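Local coordinates for protein protelomerase (Agrobacterium tumefaciens, PDB 4F43) that generates and protects the hairpin ends of the linear chromosome, probably by cutting DNA and rejoining its strands, as expected of a telomere resolvase, at residues 119-125 / 307-313; 158-164 / 213-217; 269-273 / 283-287. The protein carries 1 engineered substitution. All blocks are in the same frame, centred on the assembly; numbering follows the deposited sequence.

Interaction 1. Residues 119-125 / 307-313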
loop_
_atom_site.group_PDB
_atom_site.type_symbol
_atom_site.label_atom_id
_atom_site.label_comp_id
_atom_site.label_asym_id
_atom_site.label_seq_id
_atom_site.Cartn_x
_atom_site.Cartn_y
_atom_site.Cartn_z
ATOM N N ILE A 119 11.548 15.516 -9.153
ATOM C CA ILE A 119 11.219 15.237 -10.544
ATOM C C ILE A 119 10.142 16.188 -11.046
ATOM O O ILE A 119 9.102 16.354 -10.411
ATOM C CB ILE A 119 10.733 13.787 -10.726
ATOM C CG1 ILE A 119 11.847 12.803 -10.367
ATOM C CG2 ILE A 119 10.251 13.555 -12.150
ATOM C CD1 ILE A 119 11.454 11.354 -10.526
ATOM N N THR A 120 10.396 16.811 -12.192
ATOM C CA THR A 120 9.466 17.778 -12.755
ATOM C C THR A 120 8.340 17.085 -13.515
ATOM O O THR A 120 8.538 16.579 -14.618
ATOM C CB THR A 120 10.189 18.759 -13.692
ATOM O OG1 THR A 120 11.508 19.012 -13.193
ATOM C CG2 THR A 120 9.423 20.068 -13.786
ATOM N N PHE A 121 7.156 17.067 -12.911
ATOM C CA PHE A 121 5.989 16.436 -13.513
ATOM C C PHE A 121 5.330 17.392 -14.500
ATOM O O PHE A 121 4.289 17.981 -14.210
ATOM C CB PHE A 121 4.993 16.033 -12.425
ATOM C CG PHE A 121 4.244 14.768 -12.728
ATOM C CD1 PHE A 121 3.980 13.852 -11.723
ATOM C CD2 PHE A 121 3.804 14.492 -14.011
ATOM C CE1 PHE A 121 3.292 12.683 -11.993
ATOM C CE2 PHE A 121 3.111 13.327 -14.289
ATOM C CZ PHE A 121 2.856 12.421 -13.280
ATOM N N GLU A 122 5.943 17.533 -15.670
ATOM C CA GLU A 122 5.523 18.530 -16.651
ATOM C C GLU A 122 4.131 18.303 -17.240
ATOM O O GLU A 122 3.335 19.236 -17.340
ATOM C CB GLU A 122 6.569 18.661 -17.760
ATOM C CG GLU A 122 7.763 19.511 -17.366
ATOM C CD GLU A 122 9.071 18.973 -17.908
ATOM O OE1 GLU A 122 9.082 17.832 -18.416
ATOM O OE2 GLU A 122 10.088 19.692 -17.821
ATOM N N ASN A 123 3.839 17.067 -17.628
ATOM C CA ASN A 123 2.564 16.754 -18.267
ATOM C C ASN A 123 1.541 16.175 -17.295
ATOM O O ASN A 123 0.801 15.254 -17.641
ATOM C CB ASN A 123 2.781 15.781 -19.427
ATOM C CG ASN A 123 3.856 16.250 -20.392
ATOM O OD1 ASN A 123 3.944 17.434 -20.715
ATOM N ND2 ASN A 123 4.683 15.318 -20.852
ATOM N N TYR A 124 1.492 16.718 -16.081
ATOM C CA TYR A 124 0.616 16.173 -15.045
ATOM C C TYR A 124 -0.863 16.470 -15.297
ATOM O O TYR A 124 -1.733 15.679 -14.927
ATOM C CB TYR A 124 1.041 16.657 -13.654
ATOM C CG TYR A 124 0.591 18.057 -13.300
ATOM C CD1 TYR A 124 -0.558 18.267 -12.547
ATOM C CD2 TYR A 124 1.319 19.169 -13.706
ATOM C CE1 TYR A 124 -0.974 19.540 -12.215
ATOM C CE2 TYR A 124 0.910 20.448 -13.379
ATOM C CZ TYR A 124 -0.236 20.628 -12.633
ATOM O OH TYR A 124 -0.647 21.898 -12.305
ATOM N N ARG A 125 -1.140 17.610 -15.925
ATOM C CA ARG A 125 -2.510 17.986 -16.263
ATOM C C ARG A 125 -3.131 16.960 -17.203
ATOM O O ARG A 125 -4.309 16.611 -17.081
ATOM C CB ARG A 125 -2.546 19.374 -16.908
ATOM C CG ARG A 125 -2.111 20.506 -15.993
ATOM C CD ARG A 125 -2.158 21.843 -16.717
ATOM N NE ARG A 125 -1.897 22.963 -15.817
ATOM C CZ ARG A 125 -2.838 23.610 -15.137
ATOM N NH1 ARG A 125 -4.108 23.246 -15.255
ATOM N NH2 ARG A 125 -2.511 24.618 -14.340
ATOM N N TYR A 307 7.919 14.771 -6.397
ATOM C CA TYR A 307 7.599 15.494 -7.622
ATOM C C TYR A 307 7.650 17.000 -7.406
ATOM O O TYR A 307 7.532 17.480 -6.280
ATOM C CB TYR A 307 6.205 15.112 -8.127
ATOM C CG TYR A 307 6.068 13.677 -8.573
ATOM C CD1 TYR A 307 7.124 13.011 -9.187
ATOM C CD2 TYR A 307 4.879 12.987 -8.382
ATOM C CE1 TYR A 307 6.995 11.696 -9.597
ATOM C CE2 TYR A 307 4.740 11.675 -8.786
ATOM C CZ TYR A 307 5.801 11.034 -9.393
ATOM O OH TYR A 307 5.669 9.725 -9.798
ATOM N N THR A 308 7.830 17.742 -8.492
ATOM C CA THR A 308 7.725 19.195 -8.448
ATOM C C THR A 308 6.886 19.703 -9.618
ATOM O O THR A 308 7.101 19.325 -10.771
ATOM C CB THR A 308 9.108 19.892 -8.411
ATOM O OG1 THR A 308 8.930 21.314 -8.424
ATOM C CG2 THR A 308 9.972 19.479 -9.596
ATOM N N LEU A 309 5.909 20.549 -9.308
ATOM C CA LEU A 309 4.993 21.056 -10.320
ATOM C C LEU A 309 5.651 22.103 -11.215
ATOM O O LEU A 309 6.411 22.945 -10.734
ATOM C CB LEU A 309 3.719 21.609 -9.672
ATOM C CG LEU A 309 2.816 20.559 -9.020
ATOM C CD1 LEU A 309 1.471 21.163 -8.653
ATOM C CD2 LEU A 309 2.636 19.355 -9.930
ATOM N N PRO A 310 5.357 22.044 -12.525
ATOM C CA PRO A 310 5.946 22.900 -13.563
ATOM C C PRO A 310 5.838 24.387 -13.243
ATOM O O PRO A 310 6.786 25.129 -13.487
ATOM C CB PRO A 310 5.101 22.580 -14.798
ATOM C CG PRO A 310 4.600 21.210 -14.564
ATOM C CD PRO A 310 4.382 21.092 -13.089
ATOM N N GLU A 311 4.695 24.810 -12.714
ATOM C CA GLU A 311 4.485 26.214 -12.375
ATOM C C GLU A 311 5.386 26.664 -11.228
ATOM O O GLU A 311 5.907 27.781 -11.241
ATOM C CB GLU A 311 3.014 26.484 -12.042
ATOM C CG GLU A 311 2.309 25.346 -11.323
ATOM C CD GLU A 311 1.317 24.623 -12.217
ATOM O OE1 GLU A 311 1.690 24.259 -13.351
ATOM O OE2 GLU A 311 0.158 24.431 -11.789
ATOM N N ASP A 312 5.566 25.793 -10.240
ATOM C CA ASP A 312 6.466 26.076 -9.130
ATOM C C ASP A 312 7.896 26.184 -9.639
ATOM O O ASP A 312 8.632 27.098 -9.268
ATOM C CB ASP A 312 6.368 24.986 -8.062
ATOM C CG ASP A 312 4.968 24.845 -7.498
ATOM O OD1 ASP A 312 4.187 25.814 -7.595
ATOM O OD2 ASP A 312 4.649 23.766 -6.955
ATOM N N ARG A 313 8.272 25.242 -10.499
ATOM C CA ARG A 313 9.580 25.240 -11.143
ATOM C C ARG A 313 9.787 26.541 -11.910
ATOM O O ARG A 313 10.896 27.069 -11.966
ATOM C CB ARG A 313 9.697 24.037 -12.087
ATOM C CG ARG A 313 11.090 23.776 -12.663
ATOM C CD ARG A 313 11.316 24.522 -13.973
ATOM N NE ARG A 313 10.119 24.533 -14.812
ATOM C CZ ARG A 313 9.861 23.642 -15.764
ATOM N NH1 ARG A 313 10.718 22.662 -16.010
ATOM N NH2 ARG A 313 8.744 23.733 -16.473
HETATM O O HOH W 1 -2.792 26.192 -12.346
#
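The edge of the Phe121 ring meets a face of the Tyr307 ring with the planes 76° apart, a T-shaped pair whose closest atoms are Phe121 CD1 and Tyr307 CD2 at 3.6 Å. Ile119 CB sits at an edge of the same tyrosine ring, near its plane. The Tyr124 ring is covered on both faces: Leu309 CD2 stands over its centre in a CH-pi contact, 3.9 Å from the centroid, and CG of the adjacent Arg125 lies against the opposite face, toward the rim. These groups flank a two-stranded parallel sheet, 119-120 beside 307-308, whose strands each lead into a helix. The pairing rests on two backbone bonds, from Thr308 N to Ile119 O (2.7 Å) and from Phe121 N to Thr308 O (3.1 Å). Ile119 and Tyr307 project from one face of the sheet; Thr120 and Thr308 project from the other, their side chains lying side by side. Phe121 makes a second edge-to-face pair with Trp253, and Tyr307 OH is hydrogen-bonded to Glu257, which ties the aromatic face to the loop that holds Trp253 and Glu257.

Past the strands, Pro310 packs against the type I turn 121-124, with its CD 3.5 Å from Tyr124 CE2. Beside it, Glu122 OE2 and Arg313 NH1 form a salt bridge at 3.5 Å, while Thr120 CG2 lies over a face of that guanidinium. Tyr124 carries its CG between the backbone N and the carbonyl carbon (chi1 80°), a torsion that sends the ring across to helix 310-316. There Glu311 makes a long salt bridge with Arg125. The Tyr124 hydroxyl donates to Glu311 OE2 over 2.7 Å, reaching that oxygen from above the carboxylate, 42° out of its plane.

Interaction 2. Residues 158-164 / 213-217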
loop_
_atom_site.group_PDB
_atom_site.type_symbol
_atom_site.label_atom_id
_atom_site.label_comp_id
_atom_site.label_asym_id
_atom_site.label_seq_id
_atom_site.Cartn_x
_atom_site.Cartn_y
_atom_site.Cartn_z
ATOM N N VAL A 158 -9.011 1.466 -2.792
ATOM C CA VAL A 158 -9.920 1.748 -3.902
ATOM C C VAL A 158 -10.682 0.514 -4.374
ATOM O O VAL A 158 -11.912 0.513 -4.417
ATOM C CB VAL A 158 -9.166 2.352 -5.113
ATOM C CG1 VAL A 158 -10.074 2.412 -6.334
ATOM C CG2 VAL A 158 -8.631 3.733 -4.779
ATOM N N PHE A 159 -9.948 -0.536 -4.723
ATOM C CA PHE A 159 -10.555 -1.726 -5.310
ATOM C C PHE A 159 -11.287 -2.616 -4.306
ATOM O O PHE A 159 -12.245 -3.298 -4.669
ATOM C CB PHE A 159 -9.509 -2.557 -6.059
ATOM C CG PHE A 159 -9.023 -1.924 -7.335
ATOM C CD1 PHE A 159 -9.834 -1.887 -8.456
ATOM C CD2 PHE A 159 -7.753 -1.382 -7.417
ATOM C CE1 PHE A 159 -9.389 -1.313 -9.630
ATOM C CE2 PHE A 159 -7.303 -0.808 -8.586
ATOM C CZ PHE A 159 -8.123 -0.773 -9.695
ATOM N N THR A 160 -10.847 -2.619 -3.050
ATOM C CA THR A 160 -11.356 -3.612 -2.105
ATOM C C THR A 160 -12.220 -3.093 -0.952
ATOM O O THR A 160 -13.147 -3.781 -0.526
ATOM C CB THR A 160 -10.217 -4.478 -1.521
ATOM O OG1 THR A 160 -9.390 -3.678 -0.669
ATOM C CG2 THR A 160 -9.369 -5.071 -2.636
ATOM N N GLN A 161 -11.932 -1.901 -0.438
ATOM C CA GLN A 161 -12.572 -1.485 0.810
ATOM C C GLN A 161 -12.784 0.020 0.999
ATOM O O GLN A 161 -12.743 0.513 2.126
ATOM C CB GLN A 161 -11.790 -2.046 2.001
ATOM C CG GLN A 161 -10.318 -1.667 2.003
ATOM C CD GLN A 161 -9.546 -2.339 3.119
ATOM O OE1 GLN A 161 -10.010 -3.313 3.712
ATOM N NE2 GLN A 161 -8.360 -1.818 3.417
ATOM N N ALA A 162 -13.023 0.743 -0.089
ATOM C CA ALA A 162 -13.300 2.172 0.012
ATOM C C ALA A 162 -14.792 2.441 0.186
ATOM O O ALA A 162 -15.630 1.730 -0.370
ATOM C CB ALA A 162 -12.767 2.911 -1.206
ATOM N N GLU A 163 -15.117 3.467 0.966
ATOM C CA GLU A 163 -16.504 3.883 1.157
ATOM C C GLU A 163 -16.623 5.394 1.020
ATOM O O GLU A 163 -16.607 6.119 2.014
ATOM C CB GLU A 163 -17.024 3.454 2.530
ATOM C CG GLU A 163 -16.931 1.964 2.807
ATOM C CD GLU A 163 -17.114 1.638 4.277
ATOM O OE1 GLU A 163 -16.865 0.479 4.668
ATOM O OE2 GLU A 163 -17.505 2.545 5.042
ATOM N N PHE A 164 -16.742 5.866 -0.216
ATOM C CA PHE A 164 -16.846 7.298 -0.472
ATOM C C PHE A 164 -18.275 7.795 -0.288
ATOM O O PHE A 164 -19.223 7.196 -0.794
ATOM C CB PHE A 164 -16.339 7.634 -1.875
ATOM C CG PHE A 164 -14.948 7.139 -2.150
ATOM C CD1 PHE A 164 -13.866 7.645 -1.450
ATOM C CD2 PHE A 164 -14.723 6.171 -3.112
ATOM C CE1 PHE A 164 -12.584 7.192 -1.702
ATOM C CE2 PHE A 164 -13.445 5.714 -3.369
ATOM C CZ PHE A 164 -12.374 6.225 -2.663
ATOM N N TYR A 213 -17.661 5.667 -8.610
ATOM C CA TYR A 213 -17.500 4.701 -7.531
ATOM C C TYR A 213 -18.741 3.826 -7.400
ATOM O O TYR A 213 -18.640 2.608 -7.221
ATOM C CB TYR A 213 -17.214 5.418 -6.211
ATOM C CG TYR A 213 -17.341 4.533 -4.993
ATOM C CD1 TYR A 213 -16.357 3.606 -4.675
ATOM C CD2 TYR A 213 -18.448 4.627 -4.159
ATOM C CE1 TYR A 213 -16.473 2.797 -3.561
ATOM C CE2 TYR A 213 -18.573 3.821 -3.044
ATOM C CZ TYR A 213 -17.583 2.908 -2.750
ATOM O OH TYR A 213 -17.701 2.103 -1.641
ATOM N N LYS A 214 -19.909 4.455 -7.498
ATOM C CA LYS A 214 -21.174 3.736 -7.398
ATOM C C LYS A 214 -21.301 2.723 -8.532
ATOM O O LYS A 214 -21.887 1.655 -8.361
ATOM C CB LYS A 214 -22.353 4.710 -7.419
ATOM C CG LYS A 214 -23.629 4.138 -6.830
ATOM C CD LYS A 214 -23.420 3.731 -5.380
ATOM C CE LYS A 214 -24.677 3.118 -4.786
ATOM N NZ LYS A 214 -24.467 2.686 -3.377
ATOM N N ARG A 215 -20.743 3.066 -9.690
ATOM C CA ARG A 215 -20.708 2.144 -10.819
ATOM C C ARG A 215 -19.677 1.045 -10.587
ATOM O O ARG A 215 -19.905 -0.115 -10.929
ATOM C CB ARG A 215 -20.385 2.894 -12.112
ATOM C CG ARG A 215 -21.472 3.851 -12.568
ATOM C CD ARG A 215 -20.980 4.716 -13.713
ATOM N NE ARG A 215 -20.500 3.912 -14.832
ATOM C CZ ARG A 215 -19.550 4.302 -15.676
ATOM N NH1 ARG A 215 -18.970 5.484 -15.523
ATOM N NH2 ARG A 215 -19.175 3.507 -16.669
ATOM N N LEU A 216 -18.543 1.426 -10.008
ATOM C CA LEU A 216 -17.457 0.494 -9.723
ATOM C C LEU A 216 -17.901 -0.625 -8.791
ATOM O O LEU A 216 -17.584 -1.793 -9.013
ATOM C CB LEU A 216 -16.276 1.238 -9.093
ATOM C CG LEU A 216 -15.177 0.372 -8.468
ATOM C CD1 LEU A 216 -14.279 -0.237 -9.536
ATOM C CD2 LEU A 216 -14.364 1.172 -7.460
ATOM N N ARG A 217 -18.640 -0.258 -7.749
ATOM C CA ARG A 217 -19.051 -1.218 -6.730
ATOM C C ARG A 217 -20.079 -2.239 -7.214
ATOM O O ARG A 217 -20.004 -3.417 -6.865
ATOM C CB ARG A 217 -19.576 -0.487 -5.492
ATOM C CG ARG A 217 -18.486 -0.111 -4.507
ATOM C CD ARG A 217 -17.924 -1.352 -3.835
ATOM N NE ARG A 217 -16.523 -1.195 -3.458
ATOM C CZ ARG A 217 -15.501 -1.634 -4.187
ATOM N NH1 ARG A 217 -15.724 -2.262 -5.333
ATOM N NH2 ARG A 217 -14.257 -1.449 -3.768
#
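The backbones of Phe164 and Tyr213 come within 7.5 Å of each other, CA to CA, where residues 162-164 run past the last turns of helix 206-217; a wider pi-type turn spans 158-161. Side chains fill the separation. The edge of Phe164 points at a face of Tyr213, planes 80° apart, with Phe164 CD2 3.4 Å from Tyr213 CD1 and offset toward the rim: a T-shaped pair. Tyr213 CG is anti to its backbone N (chi1 167°), which directs the Tyr213 ring toward 162-164. Tyr213 OH donates to Ala162 O over 2.5 Å, shorter than usual and doubtful in its exact length. Arg217, its chain bent at chi2, turns its guanidinium edge to residues 158-161. Arg217 NH2 gives a weak hydrogen bond to Phe159 O at 2.9 Å; Val158 O is also close, but the angle there is too poor for a bond. Two main-chain oxygens, of Phe159 and Ala162, are thus approached by side chains of helix 206-217. Around this buried contact in the catalytic domain, helix 140-151 packs on Val158, Phe164 and Leu216, strand 177-180 touches Ala162 and Phe164, and helix 230-248 covers Phe159 and Thr160.

Interaction 3. Residues 269-273 / 283-287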
loop_
_atom_site.group_PDB
_atom_site.type_symbol
_atom_site.label_atom_id
_atom_site.label_comp_id
_atom_site.label_asym_id
_atom_site.label_seq_id
_atom_site.Cartn_x
_atom_site.Cartn_y
_atom_site.Cartn_z
ATOM N N ALA A 269 -1.269 14.154 -3.817
ATOM C CA ALA A 269 -0.779 14.955 -2.699
ATOM C C ALA A 269 -0.273 16.321 -3.159
ATOM O O ALA A 269 -0.721 17.363 -2.666
ATOM C CB ALA A 269 0.312 14.209 -1.951
ATOM N N GLU A 270 0.650 16.301 -4.116
ATOM C CA GLU A 270 1.269 17.520 -4.626
ATOM C C GLU A 270 0.240 18.508 -5.177
ATOM O O GLU A 270 0.262 19.695 -4.843
ATOM C CB GLU A 270 2.285 17.172 -5.716
ATOM C CG GLU A 270 3.271 18.281 -6.033
ATOM C CD GLU A 270 4.423 18.335 -5.047
ATOM O OE1 GLU A 270 4.433 17.526 -4.095
ATOM O OE2 GLU A 270 5.325 19.180 -5.226
ATOM N N VAL A 271 -0.660 18.008 -6.018
ATOM C CA VAL A 271 -1.664 18.851 -6.660
ATOM C C VAL A 271 -2.685 19.405 -5.665
ATOM O O VAL A 271 -2.982 20.602 -5.676
ATOM C CB VAL A 271 -2.393 18.105 -7.797
ATOM C CG1 VAL A 271 -3.567 18.926 -8.308
ATOM C CG2 VAL A 271 -1.426 17.791 -8.928
ATOM N N ALA A 272 -3.215 18.540 -4.803
ATOM C CA ALA A 272 -4.211 18.987 -3.834
ATOM C C ALA A 272 -3.613 19.950 -2.813
ATOM O O ALA A 272 -4.316 20.810 -2.280
ATOM C CB ALA A 272 -4.868 17.810 -3.148
ATOM N N TYR A 273 -2.318 19.809 -2.540
ATOM C CA TYR A 273 -1.629 20.812 -1.737
ATOM C C TYR A 273 -1.513 22.106 -2.532
ATOM O O TYR A 273 -1.674 23.198 -1.990
ATOM C CB TYR A 273 -0.238 20.340 -1.311
ATOM C CG TYR A 273 0.560 21.421 -0.614
ATOM C CD1 TYR A 273 0.385 21.676 0.740
ATOM C CD2 TYR A 273 1.480 22.193 -1.314
ATOM C CE1 TYR A 273 1.106 22.669 1.378
ATOM C CE2 TYR A 273 2.204 23.185 -0.686
ATOM C CZ TYR A 273 2.015 23.418 0.660
ATOM O OH TYR A 273 2.738 24.406 1.290
ATOM N N LYS A 283 3.430 21.745 4.626
ATOM C CA LYS A 283 3.232 20.707 3.620
ATOM C C LYS A 283 3.089 19.339 4.277
ATOM O O LYS A 283 2.212 18.554 3.913
ATOM C CB LYS A 283 4.401 20.696 2.633
ATOM C CG LYS A 283 3.994 20.549 1.179
ATOM C CD LYS A 283 5.206 20.639 0.265
ATOM C CE LYS A 283 4.797 20.809 -1.188
ATOM N NZ LYS A 283 3.971 19.670 -1.668
ATOM N N ASN A 284 3.953 19.064 5.249
ATOM C CA ASN A 284 3.919 17.800 5.976
ATOM C C ASN A 284 2.592 17.590 6.696
ATOM O O ASN A 284 2.051 16.483 6.716
ATOM C CB ASN A 284 5.074 17.727 6.982
ATOM C CG ASN A 284 6.429 17.947 6.335
ATOM O OD1 ASN A 284 6.977 19.049 6.375
ATOM N ND2 ASN A 284 6.976 16.898 5.733
ATOM N N SER A 285 2.069 18.666 7.275
ATOM C CA SER A 285 0.822 18.597 8.025
ATOM C C SER A 285 -0.361 18.294 7.109
ATOM O O SER A 285 -1.189 17.437 7.420
ATOM C CB SER A 285 0.581 19.899 8.789
ATOM O OG SER A 285 -0.523 19.773 9.668
ATOM N N TYR A 286 -0.430 18.998 5.985
ATOM C CA TYR A 286 -1.508 18.804 5.026
ATOM C C TYR A 286 -1.437 17.405 4.426
ATOM O O TYR A 286 -2.462 16.737 4.265
ATOM C CB TYR A 286 -1.447 19.864 3.925
ATOM C CG TYR A 286 -2.662 19.872 3.030
ATOM C CD1 TYR A 286 -3.897 20.289 3.508
ATOM C CD2 TYR A 286 -2.576 19.468 1.705
ATOM C CE1 TYR A 286 -5.013 20.300 2.694
ATOM C CE2 TYR A 286 -3.686 19.476 0.884
ATOM C CZ TYR A 286 -4.901 19.892 1.384
ATOM O OH TYR A 286 -6.011 19.902 0.572
ATOM N N PHE A 287 -0.222 16.970 4.104
ATOM C CA PHE A 287 0.001 15.622 3.597
ATOM C C PHE A 287 -0.501 14.582 4.589
ATOM O O PHE A 287 -1.253 13.680 4.226
ATOM C CB PHE A 287 1.485 15.398 3.304
ATOM C CG PHE A 287 1.899 15.807 1.921
ATOM C CD1 PHE A 287 1.456 16.999 1.373
ATOM C CD2 PHE A 287 2.738 15.002 1.172
ATOM C CE1 PHE A 287 1.836 17.376 0.099
ATOM C CE2 PHE A 287 3.124 15.374 -0.099
ATOM C CZ PHE A 287 2.673 16.563 -0.637
HETATM O O HOH W 2 2.424 21.036 -4.202
#
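Lys283 lies across the face of Tyr273, the two side chains crossing at about a right angle. Lys283 CG is 3.5 Å from the centroid of the Tyr273 ring and 10° off the normal, a CH-pi contact over the centre. Lys283 CE lies over CE2 and CD2 of the ring, and the bend at chi4 then sets NZ near Tyr273 CD2 and within reach of Glu270. Tyr273 also meets Tyr286: CD2 of Tyr286 approaches the edge of the Tyr273 ring, in its plane, at 3.8 Å from Tyr273 CD1.

Phe287 receives Ala269 with the Ala269 methyl over one ring face, 3.8 Å from the centroid and offset toward the rim. Tyr273 CB and Glu270 OE1 approach the edge of the same phenylalanine, the carboxylate plane turned 83° from the ring. These interlocked side chains join helices 263-276 and 283-291; the axes of the two short segments approach to 10.5 Å with 109° between their N-to-C directions, nearer perpendicular than parallel, within the catalytic domain. Pro201 of strand 198-201 touches Ala272 and Tyr286, extending the contact to the four-stranded sheet.

The polar chemistry centres on Lys283 NZ, which forms a salt bridge with Glu270 OE1 at 3.3 Å, weak as a hydrogen bond, and donates to a water that donates to Glu270 O. The positive charge of Lys283 probably helps offset negative charge on the buried Glu270 carboxylate, although Glu270 OE2 also lies near the Tyr307 carbonyl oxygen, while the lysine methylenes serve the apolar packing against Tyr273.

Interaction 1 spans the greatest length of chain: its segments, 119-125 and 307-313, bracket the other two, with interaction 2 closing before interaction 3 begins. Interactions 1 and 3 are neighbours, their centres 14 Å apart. They touch where Glu270 of helix 263-276 packs on Tyr307, Thr308 and Leu309 and where Val271 meets Tyr124; strand 307-308 follows helix 283-291 in the chain. Interaction 2 is separate, centred about 29 Å from interaction 1 and 23 Å from interaction 3. Interaction 1 pairs parts of the chain 182 residues apart, and interactions 2 and 3 lie within the catalytic domain; each of the three has its nearest atom within about 9 Å of the bound hairpin DNA.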